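Local coordinates for protein glucose-6-phosphate dehydrogenase (Trypanosoma cruzi, PDB 5AQ1) that catalyses the NADP+-dependent oxidation of glucose-6-phosphate, the first step of the oxidative pentose phosphate pathway, at residues B[302-313]-B[465-476]. Residues are numbered along the deposited sequence; the frame is centred on the assembly and turned at random.
Sequences LRQVVPANPAEC and AAWRIYTPLLHA
A308 and I469 make the one direct hydrogen bond between the loop 302-313 and the helix 465-476: A308 N donates to I469 O over 2.9 Å, bent at the hydrogen (141°) but only 17° from the carbonyl plane. The helix is kinked here. P472 has no N-H for R468 O, and L473 N, the usual partner of I469 O, bonds water 2 at 2.7 Å, which leaves I469 O to accept from the loop. Water 2 also donates to both I469 O and A308 O, so I469 O is gripped twice. A second water donates to L302 O and A465 O, linking the beta turn 302-305 to the helix.

Apolar packing runs along the same helix face. In I469, CG1 anti to the carbonyl carbon (chi1 -68°) and an extended chi2 together bring CD1 to 3.8 Å from V305 CB and 4.0 Å from L302 CD2; it crosses both side chains at about a right angle. L302 CB also meets A465 CB at 3.8 Å. Further on, the two methyls of L473 divide between two parts of the loop: CD2 lies 4.0 Å from A308 CB, while CD1 turns to the P310 ring and to C313 SG. P310 CG closes the row against A476 CB.

Within the loop, N309 OD1 accepts from A311 N in an Asx turn, just before strand 313-319. In the C-terminal domain, the loop joins helix 291-302 to that strand of the large mixed sheet. It packs against helix 460-479 and also strand 344-349, A308 touching L349 and C313 L347; Y470 reaches both leucines too, while L302 and Y470 both meet T275 on helix 264-282.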
loop_
_atom_site.group_PDB
_atom_site.type_symbol
_atom_site.label_atom_id
_atom_site.label_comp_id
_atom_site.label_asym_id
_atom_site.label_seq_id
_atom_site.Cartn_x
_atom_site.Cartn_y
_atom_site.Cartn_z
ATOM N N LEU B 302 2.630 21.653 9.516
ATOM C CA LEU B 302 1.820 22.563 10.327
ATOM C C LEU B 302 1.050 23.570 9.469
ATOM O O LEU B 302 -0.076 23.938 9.807
ATOM C CB LEU B 302 2.673 23.298 11.367
ATOM C CG LEU B 302 3.122 22.506 12.603
ATOM C CD1 LEU B 302 3.827 23.440 13.570
ATOM C CD2 LEU B 302 1.966 21.804 13.304
ATOM N N ARG B 303 1.636 23.986 8.348
ATOM C CA ARG B 303 0.952 24.881 7.412
ATOM C C ARG B 303 -0.201 24.196 6.660
ATOM O O ARG B 303 -1.016 24.868 6.030
ATOM C CB ARG B 303 1.952 25.502 6.428
ATOM C CG ARG B 303 2.870 26.529 7.077
ATOM C CD ARG B 303 3.870 27.130 6.099
ATOM N NE ARG B 303 3.242 28.027 5.120
ATOM C CZ ARG B 303 3.103 27.790 3.809
ATOM N NH1 ARG B 303 3.545 26.663 3.249
ATOM N NH2 ARG B 303 2.513 28.700 3.037
ATOM N N GLN B 304 -0.265 22.866 6.734
ATOM C CA GLN B 304 -1.347 22.086 6.129
ATOM C C GLN B 304 -2.446 21.698 7.121
ATOM O O GLN B 304 -3.421 21.062 6.739
ATOM C CB GLN B 304 -0.769 20.823 5.498
ATOM C CG GLN B 304 0.223 21.111 4.385
ATOM C CD GLN B 304 0.908 19.867 3.871
ATOM O OE1 GLN B 304 0.633 18.756 4.320
ATOM N NE2 GLN B 304 1.814 20.047 2.926
ATOM N N VAL B 305 -2.283 22.060 8.392
ATOM C CA VAL B 305 -3.305 21.791 9.400
ATOM C C VAL B 305 -4.432 22.805 9.249
ATOM O O VAL B 305 -4.182 24.005 9.164
ATOM C CB VAL B 305 -2.735 21.865 10.828
ATOM C CG1 VAL B 305 -3.837 21.676 11.862
ATOM C CG2 VAL B 305 -1.646 20.817 11.024
ATOM N N VAL B 306 -5.669 22.320 9.221
ATOM C CA VAL B 306 -6.834 23.194 9.127
ATOM C C VAL B 306 -7.039 23.870 10.486
ATOM O O VAL B 306 -7.072 23.185 11.514
ATOM C CB VAL B 306 -8.103 22.409 8.738
ATOM C CG1 VAL B 306 -9.326 23.317 8.745
ATOM C CG2 VAL B 306 -7.927 21.755 7.373
ATOM N N PRO B 307 -7.182 25.207 10.502
ATOM C CA PRO B 307 -7.345 25.891 11.787
ATOM C C PRO B 307 -8.520 25.361 12.604
ATOM O O PRO B 307 -9.581 25.077 12.051
ATOM C CB PRO B 307 -7.593 27.349 11.385
ATOM C CG PRO B 307 -6.967 27.488 10.041
ATOM C CD PRO B 307 -7.156 26.158 9.373
ATOM N N ALA B 308 -8.318 25.225 13.911
ATOM C CA ALA B 308 -9.369 24.771 14.812
ATOM C C ALA B 308 -10.543 25.732 14.769
ATOM O O ALA B 308 -10.372 26.920 14.493
ATOM C CB ALA B 308 -8.833 24.659 16.232
ATOM N N ASN B 309 -11.740 25.222 15.040
ATOM C CA ASN B 309 -12.913 26.081 15.110
ATOM C C ASN B 309 -13.878 25.662 16.226
ATOM O O ASN B 309 -13.873 24.501 16.644
ATOM C CB ASN B 309 -13.611 26.145 13.746
ATOM C CG ASN B 309 -14.460 24.930 13.463
ATOM O OD1 ASN B 309 -15.686 24.981 13.561
ATOM N ND2 ASN B 309 -13.812 23.824 13.119
ATOM N N PRO B 310 -14.695 26.613 16.721
ATOM C CA PRO B 310 -15.588 26.386 17.865
ATOM C C PRO B 310 -16.444 25.124 17.786
ATOM O O PRO B 310 -16.661 24.467 18.807
ATOM C CB PRO B 310 -16.496 27.618 17.849
ATOM C CG PRO B 310 -15.678 28.678 17.207
ATOM C CD PRO B 310 -14.834 27.983 16.187
ATOM N N ALA B 311 -16.928 24.795 16.591
ATOM C CA ALA B 311 -17.796 23.633 16.410
ATOM C C ALA B 311 -17.077 22.324 16.720
ATOM O O ALA B 311 -17.700 21.373 17.191
ATOM C CB ALA B 311 -18.361 23.604 14.995
ATOM N N GLU B 312 -15.775 22.275 16.455
ATOM C CA GLU B 312 -14.994 21.063 16.668
ATOM C C GLU B 312 -14.124 21.153 17.921
ATOM O O GLU B 312 -12.945 20.802 17.898
ATOM C CB GLU B 312 -14.145 20.773 15.427
ATOM C CG GLU B 312 -14.971 20.488 14.181
ATOM C CD GLU B 312 -14.121 20.108 12.982
ATOM O OE1 GLU B 312 -13.298 20.943 12.548
ATOM O OE2 GLU B 312 -14.280 18.978 12.472
ATOM N N CYS B 313 -14.709 21.632 19.015
ATOM C CA CYS B 313 -14.022 21.635 20.305
ATOM C C CYS B 313 -14.992 21.605 21.483
ATOM O O CYS B 313 -16.151 22.004 21.356
ATOM C CB CYS B 313 -13.095 22.850 20.435
ATOM S SG CYS B 313 -13.876 24.345 21.081
ATOM N N ALA B 465 3.330 29.209 12.263
ATOM C CA ALA B 465 2.421 28.175 11.771
ATOM C C ALA B 465 1.523 27.641 12.886
ATOM O O ALA B 465 0.337 27.378 12.665
ATOM C CB ALA B 465 3.207 27.041 11.136
ATOM N N ALA B 466 2.087 27.501 14.084
ATOM C CA ALA B 466 1.332 27.021 15.239
ATOM C C ALA B 466 0.254 28.016 15.667
ATOM O O ALA B 466 -0.880 27.621 15.927
ATOM C CB ALA B 466 2.264 26.718 16.399
ATOM N N TRP B 467 0.595 29.304 15.725
ATOM C CA TRP B 467 -0.376 30.327 16.125
ATOM C C TRP B 467 -1.552 30.440 15.157
ATOM O O TRP B 467 -2.676 30.717 15.574
ATOM C CB TRP B 467 0.291 31.696 16.289
ATOM C CG TRP B 467 0.965 31.872 17.616
ATOM C CD1 TRP B 467 2.285 32.131 17.839
ATOM C CD2 TRP B 467 0.350 31.791 18.907
ATOM N NE1 TRP B 467 2.531 32.220 19.186
ATOM C CE2 TRP B 467 1.360 32.015 19.865
ATOM C CE3 TRP B 467 -0.958 31.548 19.347
ATOM C CZ2 TRP B 467 1.106 32.006 21.237
ATOM C CZ3 TRP B 467 -1.210 31.540 20.707
ATOM C CH2 TRP B 467 -0.181 31.769 21.638
ATOM N N ARG B 468 -1.293 30.224 13.873
ATOM C CA ARG B 468 -2.340 30.317 12.859
ATOM C C ARG B 468 -3.395 29.220 13.008
ATOM O O ARG B 468 -4.552 29.410 12.638
ATOM C CB ARG B 468 -1.728 30.306 11.455
ATOM C CG ARG B 468 -1.095 31.642 11.098
ATOM C CD ARG B 468 -0.279 31.588 9.819
ATOM N NE ARG B 468 0.416 32.857 9.607
ATOM C CZ ARG B 468 -0.068 33.889 8.918
ATOM N NH1 ARG B 468 -1.254 33.829 8.316
ATOM N NH2 ARG B 468 0.660 34.993 8.816
ATOM N N ILE B 469 -2.995 28.084 13.570
ATOM C CA ILE B 469 -3.919 26.985 13.806
ATOM C C ILE B 469 -4.994 27.357 14.830
ATOM O O ILE B 469 -6.172 27.027 14.642
ATOM C CB ILE B 469 -3.164 25.716 14.262
ATOM C CG1 ILE B 469 -2.320 25.176 13.102
ATOM C CG2 ILE B 469 -4.133 24.645 14.751
ATOM C CD1 ILE B 469 -1.249 24.187 13.511
ATOM N N TYR B 470 -4.589 28.053 15.895
ATOM C CA TYR B 470 -5.459 28.264 17.057
ATOM C C TYR B 470 -5.989 29.685 17.238
ATOM O O TYR B 470 -6.939 29.883 17.993
ATOM C CB TYR B 470 -4.734 27.832 18.336
ATOM C CG TYR B 470 -4.195 26.429 18.256
ATOM C CD1 TYR B 470 -5.030 25.333 18.409
ATOM C CD2 TYR B 470 -2.851 26.199 18.012
ATOM C CE1 TYR B 470 -4.538 24.039 18.323
ATOM C CE2 TYR B 470 -2.348 24.913 17.921
ATOM C CZ TYR B 470 -3.194 23.834 18.076
ATOM O OH TYR B 470 -2.708 22.552 17.983
ATOM N N THR B 471 -5.400 30.662 16.552
ATOM C CA THR B 471 -5.748 32.069 16.777
ATOM C C THR B 471 -7.227 32.388 16.526
ATOM O O THR B 471 -7.854 33.023 17.371
ATOM C CB THR B 471 -4.831 33.025 15.981
ATOM O OG1 THR B 471 -3.519 32.999 16.554
ATOM C CG2 THR B 471 -5.352 34.460 16.017
ATOM N N PRO B 472 -7.789 31.959 15.375
ATOM C CA PRO B 472 -9.227 32.177 15.157
ATOM C C PRO B 472 -10.103 31.660 16.299
ATOM O O PRO B 472 -11.040 32.350 16.706
ATOM C CB PRO B 472 -9.511 31.400 13.870
ATOM C CG PRO B 472 -8.223 31.420 13.133
ATOM C CD PRO B 472 -7.130 31.423 14.169
ATOM N N LEU B 473 -9.792 30.469 16.809
ATOM C CA LEU B 473 -10.517 29.901 17.948
ATOM C C LEU B 473 -10.324 30.735 19.210
ATOM O O LEU B 473 -11.291 31.054 19.903
ATOM C CB LEU B 473 -10.081 28.457 18.215
ATOM C CG LEU B 473 -10.639 27.781 19.479
ATOM C CD1 LEU B 473 -12.160 27.839 19.526
ATOM C CD2 LEU B 473 -10.166 26.339 19.562
ATOM N N LEU B 474 -9.075 31.091 19.492
ATOM C CA LEU B 474 -8.745 31.867 20.684
ATOM C C LEU B 474 -9.484 33.200 20.719
ATOM O O LEU B 474 -10.029 33.577 21.756
ATOM C CB LEU B 474 -7.234 32.103 20.775
ATOM C CG LEU B 474 -6.397 30.856 21.080
ATOM C CD1 LEU B 474 -4.926 31.118 20.806
ATOM C CD2 LEU B 474 -6.601 30.380 22.511
ATOM N N HIS B 475 -9.506 33.907 19.592
ATOM C CA HIS B 475 -10.210 35.188 19.515
ATOM C C HIS B 475 -11.716 35.019 19.725
ATOM O O HIS B 475 -12.348 35.849 20.381
ATOM C CB HIS B 475 -9.930 35.910 18.191
ATOM C CG HIS B 475 -8.554 36.496 18.099
ATOM N ND1 HIS B 475 -8.056 37.043 16.936
ATOM C CD2 HIS B 475 -7.566 36.609 19.019
ATOM C CE1 HIS B 475 -6.826 37.476 17.146
ATOM N NE2 HIS B 475 -6.504 37.223 18.402
ATOM N N ALA B 476 -12.279 33.942 19.185
ATOM C CA ALA B 476 -13.684 33.612 19.419
ATOM C C ALA B 476 -13.960 33.396 20.910
ATOM O O ALA B 476 -14.938 33.918 21.445
ATOM C CB ALA B 476 -14.081 32.377 18.626
HETATM O O HOH W 1 -0.566 26.673 10.113
HETATM O O HOH W 2 -8.360 28.593 15.434
#